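Local atomic coordinates of DNA mismatch repair protein MUTS (Thermus aquaticus, PDB entry 1EWQ), a protein that recognises and binds mismatched DNA in the course of mismatch repair and has a weak ATPase activity. Residues C[120-125]-C[230-235]; C[135-138]-C[142-145]; C[178-183]-C[189-194]; C[204-209]-C[224-229]. All blocks are in the same frame, centred on the assembly; numbering follows the deposited sequence.

Contact 1. Residues C[120-125]-C[230-235]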
loop_
_atom_site.group_PDB
_atom_site.type_symbol
_atom_site.label_atom_id
_atom_site.label_comp_id
_atom_site.label_asym_id
_atom_site.label_seq_id
_atom_site.Cartn_x
_atom_site.Cartn_y
_atom_site.Cartn_z
ATOM N N THR C 120 -8.257 -21.050 0.905
ATOM C CA THR C 120 -9.094 -22.080 1.520
ATOM C C THR C 120 -9.995 -21.510 2.612
ATOM O O THR C 120 -10.487 -22.242 3.466
ATOM C CB THR C 120 -8.222 -23.190 2.152
ATOM O OG1 THR C 120 -7.453 -22.635 3.225
ATOM C CG2 THR C 120 -7.275 -23.794 1.111
ATOM N N LEU C 121 -10.221 -20.206 2.575
ATOM C CA LEU C 121 -11.041 -19.547 3.583
ATOM C C LEU C 121 -12.515 -19.948 3.546
ATOM O O LEU C 121 -13.127 -20.063 2.478
ATOM C CB LEU C 121 -10.916 -18.027 3.434
ATOM C CG LEU C 121 -9.484 -17.488 3.541
ATOM C CD1 LEU C 121 -9.485 -15.986 3.236
ATOM C CD2 LEU C 121 -8.906 -17.794 4.940
ATOM N N LEU C 122 -13.075 -20.156 4.730
ATOM C CA LEU C 122 -14.478 -20.518 4.876
ATOM C C LEU C 122 -15.245 -19.473 5.678
ATOM O O LEU C 122 -16.469 -19.511 5.732
ATOM C CB LEU C 122 -14.600 -21.883 5.554
ATOM C CG LEU C 122 -14.356 -23.022 4.567
ATOM C CD1 LEU C 122 -13.845 -24.252 5.287
ATOM C CD2 LEU C 122 -15.637 -23.296 3.813
ATOM N N GLN C 123 -14.527 -18.544 6.305
ATOM C CA GLN C 123 -15.169 -17.505 7.097
ATOM C C GLN C 123 -15.697 -16.370 6.206
ATOM O O GLN C 123 -14.950 -15.770 5.433
ATOM C CB GLN C 123 -14.192 -16.935 8.132
ATOM C CG GLN C 123 -13.669 -17.939 9.177
ATOM C CD GLN C 123 -12.574 -18.863 8.649
ATOM O OE1 GLN C 123 -12.010 -18.640 7.576
ATOM N NE2 GLN C 123 -12.257 -19.898 9.420
ATOM N N GLU C 124 -16.989 -16.089 6.331
ATOM C CA GLU C 124 -17.656 -15.044 5.560
ATOM C C GLU C 124 -16.932 -13.694 5.580
ATOM O O GLU C 124 -16.754 -13.074 4.536
ATOM C CB GLU C 124 -19.105 -14.892 6.070
ATOM C CG GLU C 124 -19.894 -13.686 5.555
ATOM C CD GLU C 124 -21.357 -13.659 6.065
ATOM O OE1 GLU C 124 -21.616 -14.060 7.229
ATOM O OE2 GLU C 124 -22.249 -13.222 5.304
ATOM N N SER C 125 -16.490 -13.260 6.757
ATOM C CA SER C 125 -15.804 -11.970 6.902
ATOM C C SER C 125 -14.396 -11.888 6.319
ATOM O O SER C 125 -13.820 -10.799 6.257
ATOM C CB SER C 125 -15.723 -11.574 8.379
ATOM O OG SER C 125 -14.642 -12.229 9.025
ATOM N N ARG C 230 -6.891 -30.670 4.777
ATOM C CA ARG C 230 -6.019 -30.357 5.894
ATOM C C ARG C 230 -6.475 -29.035 6.510
ATOM O O ARG C 230 -6.744 -28.963 7.708
ATOM C CB ARG C 230 -4.581 -30.226 5.396
ATOM C CG ARG C 230 -3.501 -30.215 6.470
ATOM C CD ARG C 230 -2.131 -30.048 5.809
ATOM N NE ARG C 230 -2.064 -30.847 4.585
ATOM C CZ ARG C 230 -1.067 -30.832 3.700
ATOM N NH1 ARG C 230 -0.002 -30.055 3.879
ATOM N NH2 ARG C 230 -1.155 -31.592 2.614
ATOM N N THR C 231 -6.578 -27.994 5.686
ATOM C CA THR C 231 -6.986 -26.681 6.177
ATOM C C THR C 231 -8.382 -26.713 6.780
ATOM O O THR C 231 -8.609 -26.189 7.871
ATOM C CB THR C 231 -6.956 -25.596 5.057
ATOM O OG1 THR C 231 -7.956 -25.881 4.070
ATOM C CG2 THR C 231 -5.592 -25.552 4.387
ATOM N N GLN C 232 -9.315 -27.341 6.075
ATOM C CA GLN C 232 -10.694 -27.419 6.546
ATOM C C GLN C 232 -10.793 -28.219 7.840
ATOM O O GLN C 232 -11.762 -28.092 8.586
ATOM C CB GLN C 232 -11.580 -28.051 5.467
ATOM C CG GLN C 232 -13.057 -27.670 5.540
ATOM C CD GLN C 232 -13.788 -28.332 6.693
ATOM O OE1 GLN C 232 -13.757 -29.557 6.841
ATOM N NE2 GLN C 232 -14.458 -27.526 7.513
ATOM N N GLY C 233 -9.777 -29.030 8.113
ATOM C CA GLY C 233 -9.793 -29.838 9.318
ATOM C C GLY C 233 -10.785 -30.984 9.237
ATOM O O GLY C 233 -11.256 -31.469 10.266
ATOM N N GLY C 234 -11.104 -31.419 8.020
ATOM C CA GLY C 234 -12.042 -32.520 7.849
ATOM C C GLY C 234 -12.507 -32.744 6.417
ATOM O O GLY C 234 -11.956 -32.172 5.477
ATOM N N ALA C 235 -13.528 -33.585 6.260
ATOM C CA ALA C 235 -14.101 -33.908 4.953
ATOM C C ALA C 235 -14.717 -32.666 4.318
ATOM O O ALA C 235 -15.495 -31.951 4.950
ATOM C CB ALA C 235 -15.162 -34.994 5.106
HETATM O O HOH W 1 -10.493 -24.797 4.679
#
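Thr120 and Thr231 reach toward each other tip to tip, the first from the loop that follows strand 110-116, the second from the last turn of helix 215-232. Thr120 CB lies 3.3 Å from Thr231 OG1, and the two CG2 methyls of Thr120 and Thr231 come within 4.1 Å. Each hydroxyl stands between its own backbone N and carbonyl carbon (chi1 64° in Thr120, 67° in Thr231) and has its main partner outside the pair: Thr120 OG1 bonds to Thr117 OG1, Thr231 OG1 to Ala228 O in its own helix. One water bridges the segments, donating to Thr120 O and to Thr231 OG1 at 2.8 Å each. With an alanine at Thr120, Thr117 OG1 would probably lose this mate and a gap would open beside the Thr231 methyl. Further along, Leu122 crosses Gln232 at about a right angle and sets CD1 3.5 Å from Gln232 CG, an aliphatic touch. The helix then ends in a Schellman motif at Gly233. Around this join, the backbone of Thr231 bonds to Leu115 of strand 110-116, so the end of helix 215-232 is fastened to that strand, and Leu121 of the loop packs on Leu86 of helix 78-87.

Contact 2. Residues C[135-138]-C[142-145]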
loop_
_atom_site.group_PDB
_atom_site.type_symbol
_atom_site.label_atom_id
_atom_site.label_comp_id
_atom_site.label_asym_id
_atom_site.label_seq_id
_atom_site.Cartn_x
_atom_site.Cartn_y
_atom_site.Cartn_z
ATOM N N ALA C 135 -5.717 -23.044 -6.515
ATOM C CA ALA C 135 -5.403 -23.656 -7.794
ATOM C C ALA C 135 -4.217 -24.608 -7.653
ATOM O O ALA C 135 -3.367 -24.429 -6.777
ATOM C CB ALA C 135 -5.088 -22.572 -8.827
ATOM N N ALA C 136 -4.177 -25.623 -8.512
ATOM C CA ALA C 136 -3.088 -26.602 -8.517
ATOM C C ALA C 136 -2.664 -26.881 -9.957
ATOM O O ALA C 136 -3.507 -27.121 -10.825
ATOM C CB ALA C 136 -3.532 -27.895 -7.840
ATOM N N ILE C 137 -1.351 -26.844 -10.185
ATOM C CA ILE C 137 -0.741 -27.073 -11.490
ATOM C C ILE C 137 0.253 -28.242 -11.415
ATOM O O ILE C 137 1.109 -28.287 -10.521
ATOM C CB ILE C 137 0.043 -25.814 -11.960
ATOM C CG1 ILE C 137 -0.927 -24.646 -12.204
ATOM C CG2 ILE C 137 0.848 -26.132 -13.208
ATOM C CD1 ILE C 137 -0.237 -23.301 -12.403
ATOM N N ALA C 138 0.142 -29.177 -12.353
ATOM C CA ALA C 138 1.037 -30.329 -12.396
ATOM C C ALA C 138 1.292 -30.752 -13.837
ATOM O O ALA C 138 0.657 -30.247 -14.761
ATOM C CB ALA C 138 0.436 -31.487 -11.610
ATOM N N GLY C 142 0.740 -33.569 -20.472
ATOM C CA GLY C 142 0.134 -32.257 -20.651
ATOM C C GLY C 142 0.176 -31.448 -19.364
ATOM O O GLY C 142 0.701 -31.920 -18.344
ATOM N N TRP C 143 -0.354 -30.226 -19.397
ATOM C CA TRP C 143 -0.378 -29.400 -18.198
ATOM C C TRP C 143 -1.732 -29.529 -17.491
ATOM O O TRP C 143 -2.764 -29.110 -18.026
ATOM C CB TRP C 143 -0.116 -27.927 -18.533
ATOM C CG TRP C 143 1.260 -27.642 -19.083
ATOM C CD1 TRP C 143 1.644 -27.684 -20.391
ATOM C CD2 TRP C 143 2.425 -27.260 -18.337
ATOM N NE1 TRP C 143 2.973 -27.345 -20.509
ATOM C CE2 TRP C 143 3.477 -27.082 -19.265
ATOM C CE3 TRP C 143 2.683 -27.049 -16.974
ATOM C CZ2 TRP C 143 4.768 -26.705 -18.875
ATOM C CZ3 TRP C 143 3.974 -26.674 -16.585
ATOM C CH2 TRP C 143 4.997 -26.506 -17.537
ATOM N N GLY C 144 -1.722 -30.117 -16.296
ATOM C CA GLY C 144 -2.943 -30.275 -15.528
ATOM C C GLY C 144 -3.182 -29.050 -14.663
ATOM O O GLY C 144 -2.286 -28.600 -13.963
ATOM N N LEU C 145 -4.395 -28.512 -14.713
ATOM C CA LEU C 145 -4.751 -27.321 -13.945
ATOM C C LEU C 145 -6.108 -27.594 -13.305
ATOM O O LEU C 145 -7.067 -27.937 -14.006
ATOM C CB LEU C 145 -4.870 -26.126 -14.896
ATOM C CG LEU C 145 -4.741 -24.663 -14.445
ATOM C CD1 LEU C 145 -5.673 -23.821 -15.307
ATOM C CD2 LEU C 145 -5.065 -24.491 -12.990
#
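Ala138 and Gly144 exchange two backbone hydrogen bonds near the turn of an antiparallel beta hairpin: Ala138 N to Gly144 O at 3.0 Å, and Gly144 N to Ala138 O at 2.8 Å. The first is the straighter, 162° at the hydrogen against 150°. One step back, Ile137 and Leu145 form the non-hydrogen-bonded pair, where CA-H groups complement the N-H bonds: Ile137 CA lies 3.3 Å from Gly144 O, and Leu145 CA is 3.4 Å from Ala136 O. Their side chains share one face of the sheet. In Leu145, CG anti to the backbone N (chi1 -158°) carries CD2 back toward the neighbouring strand, 4.2 Å from Ile137 CG1. The other branch of Ile137, CG2, meets the edge of the Trp143 indole, 4.3 Å from CE3. Gly142 leads into the returning strand at backbone angles where a CB would press on the preceding carbonyl O. Beyond this first shell, helix 163-173 covers the Ile137 and Leu145 face through Leu166, which also touches Trp143. Helix 215-232 lies against the face bearing Ala136 and Ala138, through Ala220, Ala223, Leu224 and Arg219, and strand 177-180 continues the sheet on the far edge of strand 134-139.

Contact 3. Residues C[178-183]-C[189-194]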
loop_
_atom_site.group_PDB
_atom_site.type_symbol
_atom_site.label_atom_id
_atom_site.label_comp_id
_atom_site.label_asym_id
_atom_site.label_seq_id
_atom_site.Cartn_x
_atom_site.Cartn_y
_atom_site.Cartn_z
ATOM N N VAL C 178 -1.826 -20.755 -5.052
ATOM C CA VAL C 178 -1.427 -21.759 -6.027
ATOM C C VAL C 178 -0.528 -22.868 -5.460
ATOM O O VAL C 178 0.408 -22.602 -4.712
ATOM C CB VAL C 178 -0.711 -21.076 -7.226
ATOM C CG1 VAL C 178 -0.175 -22.128 -8.193
ATOM C CG2 VAL C 178 -1.679 -20.147 -7.951
ATOM N N LEU C 179 -0.831 -24.109 -5.828
ATOM C CA LEU C 179 -0.053 -25.271 -5.406
ATOM C C LEU C 179 0.665 -25.807 -6.649
ATOM O O LEU C 179 0.012 -26.235 -7.602
ATOM C CB LEU C 179 -0.964 -26.377 -4.860
ATOM C CG LEU C 179 -2.039 -26.044 -3.827
ATOM C CD1 LEU C 179 -2.807 -27.311 -3.502
ATOM C CD2 LEU C 179 -1.415 -25.461 -2.566
ATOM N N LEU C 180 1.992 -25.784 -6.647
ATOM C CA LEU C 180 2.756 -26.277 -7.792
ATOM C C LEU C 180 3.296 -27.681 -7.539
ATOM O O LEU C 180 3.718 -28.002 -6.428
ATOM C CB LEU C 180 3.921 -25.329 -8.113
ATOM C CG LEU C 180 3.618 -23.880 -8.534
ATOM C CD1 LEU C 180 4.906 -23.061 -8.503
ATOM C CD2 LEU C 180 2.990 -23.849 -9.927
ATOM N N ALA C 181 3.263 -28.512 -8.575
ATOM C CA ALA C 181 3.764 -29.881 -8.498
ATOM C C ALA C 181 5.238 -29.850 -8.099
ATOM O O ALA C 181 5.951 -28.900 -8.411
ATOM C CB ALA C 181 3.610 -30.564 -9.851
ATOM N N PRO C 182 5.711 -30.894 -7.403
ATOM C CA PRO C 182 7.111 -30.960 -6.974
ATOM C C PRO C 182 8.079 -30.660 -8.123
ATOM O O PRO C 182 9.031 -29.898 -7.960
ATOM C CB PRO C 182 7.242 -32.394 -6.468
ATOM C CG PRO C 182 5.859 -32.699 -5.965
ATOM C CD PRO C 182 4.997 -32.136 -7.054
ATOM N N GLU C 183 7.820 -31.258 -9.283
ATOM C CA GLU C 183 8.661 -31.061 -10.464
ATOM C C GLU C 183 8.792 -29.599 -10.876
ATOM O O GLU C 183 9.844 -29.178 -11.352
ATOM C CB GLU C 183 8.102 -31.835 -11.664
ATOM C CG GLU C 183 7.255 -33.021 -11.301
ATOM C CD GLU C 183 5.777 -32.721 -11.342
ATOM O OE1 GLU C 183 5.069 -33.176 -10.429
ATOM O OE2 GLU C 183 5.319 -32.052 -12.291
ATOM N N ALA C 189 14.020 -22.613 -13.348
ATOM C CA ALA C 189 13.705 -21.642 -14.394
ATOM C C ALA C 189 12.191 -21.404 -14.504
ATOM O O ALA C 189 11.744 -20.278 -14.719
ATOM C CB ALA C 189 14.263 -22.116 -15.726
ATOM N N PHE C 190 11.411 -22.470 -14.354
ATOM C CA PHE C 190 9.956 -22.374 -14.414
ATOM C C PHE C 190 9.462 -21.492 -13.273
ATOM O O PHE C 190 8.781 -20.493 -13.489
ATOM C CB PHE C 190 9.333 -23.768 -14.276
ATOM C CG PHE C 190 7.832 -23.755 -14.146
ATOM C CD1 PHE C 190 7.021 -23.580 -15.266
ATOM C CD2 PHE C 190 7.229 -23.895 -12.901
ATOM C CE1 PHE C 190 5.631 -23.544 -15.142
ATOM C CE2 PHE C 190 5.844 -23.860 -12.768
ATOM C CZ PHE C 190 5.044 -23.683 -13.891
ATOM N N LEU C 191 9.828 -21.876 -12.054
ATOM C CA LEU C 191 9.423 -21.165 -10.850
ATOM C C LEU C 191 9.614 -19.659 -10.942
ATOM O O LEU C 191 8.707 -18.898 -10.611
ATOM C CB LEU C 191 10.180 -21.716 -9.642
ATOM C CG LEU C 191 9.796 -21.159 -8.275
ATOM C CD1 LEU C 191 8.290 -21.270 -8.060
ATOM C CD2 LEU C 191 10.557 -21.923 -7.203
ATOM N N ASP C 192 10.789 -19.226 -11.384
ATOM C CA ASP C 192 11.052 -17.801 -11.520
ATOM C C ASP C 192 10.082 -17.167 -12.506
ATOM O O ASP C 192 9.522 -16.104 -12.235
ATOM C CB ASP C 192 12.494 -17.567 -11.979
ATOM C CG ASP C 192 13.492 -17.732 -10.848
ATOM O OD1 ASP C 192 13.450 -16.920 -9.892
ATOM O OD2 ASP C 192 14.309 -18.675 -10.910
ATOM N N GLU C 193 9.885 -17.819 -13.649
ATOM C CA GLU C 193 8.963 -17.310 -14.658
ATOM C C GLU C 193 7.582 -17.191 -14.035
ATOM O O GLU C 193 6.901 -16.183 -14.201
ATOM C CB GLU C 193 8.880 -18.252 -15.858
ATOM C CG GLU C 193 8.085 -17.674 -17.026
ATOM C CD GLU C 193 7.831 -18.679 -18.137
ATOM O OE1 GLU C 193 7.669 -18.248 -19.300
ATOM O OE2 GLU C 193 7.776 -19.896 -17.853
ATOM N N PHE C 194 7.183 -18.231 -13.307
ATOM C CA PHE C 194 5.880 -18.256 -12.658
ATOM C C PHE C 194 5.743 -17.161 -11.611
ATOM O O PHE C 194 4.754 -16.431 -11.597
ATOM C CB PHE C 194 5.632 -19.603 -11.985
ATOM C CG PHE C 194 4.239 -19.755 -11.455
ATOM C CD1 PHE C 194 3.231 -20.268 -12.257
ATOM C CD2 PHE C 194 3.917 -19.320 -10.174
ATOM C CE1 PHE C 194 1.919 -20.344 -11.795
ATOM C CE2 PHE C 194 2.609 -19.389 -9.701
ATOM C CZ PHE C 194 1.608 -19.901 -10.512
#
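Leu180 and Val178 of strand 177-180 meet Phe190, Leu191 and Phe194 of helix 188-197 within a beta-alpha-beta crossover of domain II, which has an RNase H-like fold in MutS proteins. The chain passes through helices 182-186 and 188-197 and returns in the parallel neighbouring strand 201-203. The axes of 178-180 and 189-194 run nearly antiparallel, 12.1 Å apart at closest approach. Packing is tight on the inner side. Leu180 CD2 sits over the face of the Phe194 ring in a CH-pi contact, 4.2 Å from its centroid and only 11° off the normal, and the same methyl meets the edge of the Phe190 ring, 4.0 Å from CE2. Both phenylalanines hold CG anti to the backbone N (chi1 172° and -172°), which sends their rings toward the strand. An alanine in place of Phe194 would strip Leu180 CD2 of its aromatic face and is likely to open a gap beside Val178. Toward the outside the contact thins: Leu191, partly exposed, adds a single methyl touch, its CD1 3.9 Å from Leu180 CD1. Ala189 and Asp192 face solvent, and Glu193 forms a salt bridge with Lys163. On the buried side, Val178 CG1 stands 3.7 Å from Phe194 CZ.

Contact 4. Residues C[204-209]-C[224-229]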
loop_
_atom_site.group_PDB
_atom_site.type_symbol
_atom_site.label_atom_id
_atom_site.label_comp_id
_atom_site.label_asym_id
_atom_site.label_seq_id
_atom_site.Cartn_x
_atom_site.Cartn_y
_atom_site.Cartn_z
ATOM N N GLU C 204 2.799 -25.623 -0.440
ATOM C CA GLU C 204 3.156 -27.002 -0.690
ATOM C C GLU C 204 2.057 -27.979 -0.350
ATOM O O GLU C 204 1.358 -27.837 0.650
ATOM C CB GLU C 204 4.381 -27.395 0.121
ATOM C CG GLU C 204 5.649 -26.683 -0.238
ATOM C CD GLU C 204 6.857 -27.433 0.288
ATOM O OE1 GLU C 204 6.879 -27.739 1.503
ATOM O OE2 GLU C 204 7.773 -27.719 -0.516
ATOM N N ALA C 205 1.934 -28.996 -1.186
ATOM C CA ALA C 205 0.951 -30.035 -0.986
ATOM C C ALA C 205 1.468 -31.250 -1.734
ATOM O O ALA C 205 2.239 -31.119 -2.683
ATOM C CB ALA C 205 -0.398 -29.601 -1.547
ATOM N N PRO C 206 1.090 -32.454 -1.288
ATOM C CA PRO C 206 1.565 -33.646 -1.999
ATOM C C PRO C 206 0.761 -33.751 -3.289
ATOM O O PRO C 206 -0.377 -33.282 -3.341
ATOM C CB PRO C 206 1.255 -34.771 -1.021
ATOM C CG PRO C 206 -0.005 -34.280 -0.341
ATOM C CD PRO C 206 0.321 -32.820 -0.084
ATOM N N PHE C 207 1.340 -34.354 -4.324
ATOM C CA PHE C 207 0.641 -34.483 -5.592
ATOM C C PHE C 207 0.342 -35.912 -6.022
ATOM O O PHE C 207 0.414 -36.248 -7.204
ATOM C CB PHE C 207 1.398 -33.740 -6.701
ATOM C CG PHE C 207 1.071 -32.269 -6.773
ATOM C CD1 PHE C 207 1.402 -31.411 -5.723
ATOM C CD2 PHE C 207 0.423 -31.740 -7.888
ATOM C CE1 PHE C 207 1.094 -30.048 -5.783
ATOM C CE2 PHE C 207 0.108 -30.378 -7.962
ATOM C CZ PHE C 207 0.442 -29.529 -6.913
ATOM N N GLU C 208 -0.011 -36.748 -5.053
ATOM C CA GLU C 208 -0.358 -38.132 -5.337
ATOM C C GLU C 208 -1.704 -38.070 -6.066
ATOM O O GLU C 208 -2.654 -37.463 -5.575
ATOM C CB GLU C 208 -0.504 -38.924 -4.030
ATOM C CG GLU C 208 0.663 -38.760 -3.049
ATOM C CD GLU C 208 2.028 -38.763 -3.737
ATOM O OE1 GLU C 208 2.209 -39.531 -4.713
ATOM O OE2 GLU C 208 2.922 -38.004 -3.293
ATOM N N PRO C 209 -1.803 -38.698 -7.246
ATOM C CA PRO C 209 -3.057 -38.675 -8.006
ATOM C C PRO C 209 -4.305 -39.071 -7.224
ATOM O O PRO C 209 -4.229 -39.777 -6.234
ATOM C CB PRO C 209 -2.771 -39.624 -9.171
ATOM C CG PRO C 209 -1.771 -40.586 -8.590
ATOM C CD PRO C 209 -0.849 -39.653 -7.843
ATOM N N LEU C 224 -5.200 -30.500 -4.537
ATOM C CA LEU C 224 -6.265 -29.646 -4.013
ATOM C C LEU C 224 -6.972 -30.297 -2.828
ATOM O O LEU C 224 -7.178 -29.659 -1.794
ATOM C CB LEU C 224 -7.285 -29.328 -5.112
ATOM C CG LEU C 224 -6.840 -28.410 -6.260
ATOM C CD1 LEU C 224 -7.938 -28.358 -7.313
ATOM C CD2 LEU C 224 -6.548 -27.000 -5.735
ATOM N N LEU C 225 -7.321 -31.573 -2.982
ATOM C CA LEU C 225 -8.009 -32.315 -1.935
ATOM C C LEU C 225 -7.164 -32.543 -0.683
ATOM O O LEU C 225 -7.668 -32.436 0.436
ATOM C CB LEU C 225 -8.515 -33.656 -2.482
ATOM C CG LEU C 225 -9.683 -33.555 -3.473
ATOM C CD1 LEU C 225 -9.969 -34.916 -4.084
ATOM C CD2 LEU C 225 -10.920 -33.013 -2.758
ATOM N N ALA C 226 -5.884 -32.847 -0.860
ATOM C CA ALA C 226 -5.018 -33.082 0.288
ATOM C C ALA C 226 -4.821 -31.782 1.049
ATOM O O ALA C 226 -4.889 -31.753 2.279
ATOM C CB ALA C 226 -3.670 -33.634 -0.166
ATOM N N TYR C 227 -4.587 -30.700 0.316
ATOM C CA TYR C 227 -4.368 -29.398 0.934
ATOM C C TYR C 227 -5.616 -28.853 1.645
ATOM O O TYR C 227 -5.554 -28.491 2.814
ATOM C CB TYR C 227 -3.886 -28.398 -0.123
ATOM C CG TYR C 227 -3.275 -27.142 0.452
ATOM C CD1 TYR C 227 -2.009 -27.164 1.039
ATOM C CD2 TYR C 227 -3.973 -25.933 0.432
ATOM C CE1 TYR C 227 -1.453 -26.020 1.593
ATOM C CE2 TYR C 227 -3.425 -24.772 0.987
ATOM C CZ TYR C 227 -2.164 -24.828 1.566
ATOM O OH TYR C 227 -1.623 -23.696 2.129
ATOM N N ALA C 228 -6.745 -28.804 0.945
ATOM C CA ALA C 228 -7.978 -28.271 1.525
ATOM C C ALA C 228 -8.559 -29.095 2.672
ATOM O O ALA C 228 -9.132 -28.536 3.601
ATOM C CB ALA C 228 -9.029 -28.083 0.435
ATOM N N GLN C 229 -8.430 -30.416 2.615
ATOM C CA GLN C 229 -8.960 -31.255 3.685
ATOM C C GLN C 229 -8.164 -30.987 4.955
ATOM O O GLN C 229 -8.691 -31.036 6.062
ATOM C CB GLN C 229 -8.906 -32.732 3.274
ATOM C CG GLN C 229 -9.751 -32.974 2.017
ATOM C CD GLN C 229 -9.845 -34.428 1.570
ATOM O OE1 GLN C 229 -8.845 -35.153 1.502
ATOM N NE2 GLN C 229 -11.062 -34.851 1.231
#
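Ala205 and Pro206, on the loop after strand 201-203, rest against Tyr227 and Ala226 of helix 215-232, and most of what joins them is apolar. Ala205 points its CB at the helix, where it meets the tyrosine at the junction of ring and stem, 3.9 Å from Tyr227 CD1 and 4.0 Å from Tyr227 CB. Next to it, the pyrrolidine ring of Pro206 touches the Ala226 methyl through CG, with Pro206 CG 3.7 Å from Ala226 CB. These small groups let loop and helix come close, the CA atoms of Ala205 and Tyr227 being 5.7 Å apart.

The second kind of contact is polar against aromatic. The carbonyl of Glu204 touches the ring of Tyr227, its O 3.5 Å from both CD1 and CE1. Tyr227 has CG anti to its own backbone N (chi1 -164°), which lays the ring alongside the loop and carries OH toward the sheet, where it makes weak hydrogen bonds with Glu177 OE2 and Ser203 OG.

Phe207 behaves differently: it makes no contact with 224-229, and its ring packs on Ala138 and on Ala223, earlier in the same helix, while its carbonyl has a weak hydrogen bond from Arg219 NE.

Direct hydrogen bonds between 204-209 and 224-229 are absent, so at this partly exposed seam the loop depends on shape and van der Waals contact, with the buried tyrosine weakly tied through its OH to the sheet.

From the N terminus, the chain leaves the domain I sheet and enters contact 1 at 120-125, whose partner 230-235 arrives over a hundred residues later. The other three contacts are nested within that long loop and follow one another in series without crossing. Contact 2 closes the hairpin of strands 134-139 and 143-149, contact 3 the strand-to-helix step of the crossover, and contact 4 the turn from the edge of the sheet back into helix 215-232. Contacts 2 and 3 join through adjacent strands of one sheet, and Phe207 of contact 4 packs on both. Helix 215-232, shared by contacts 4 and 1, links the domain II sheet to elements of domain I.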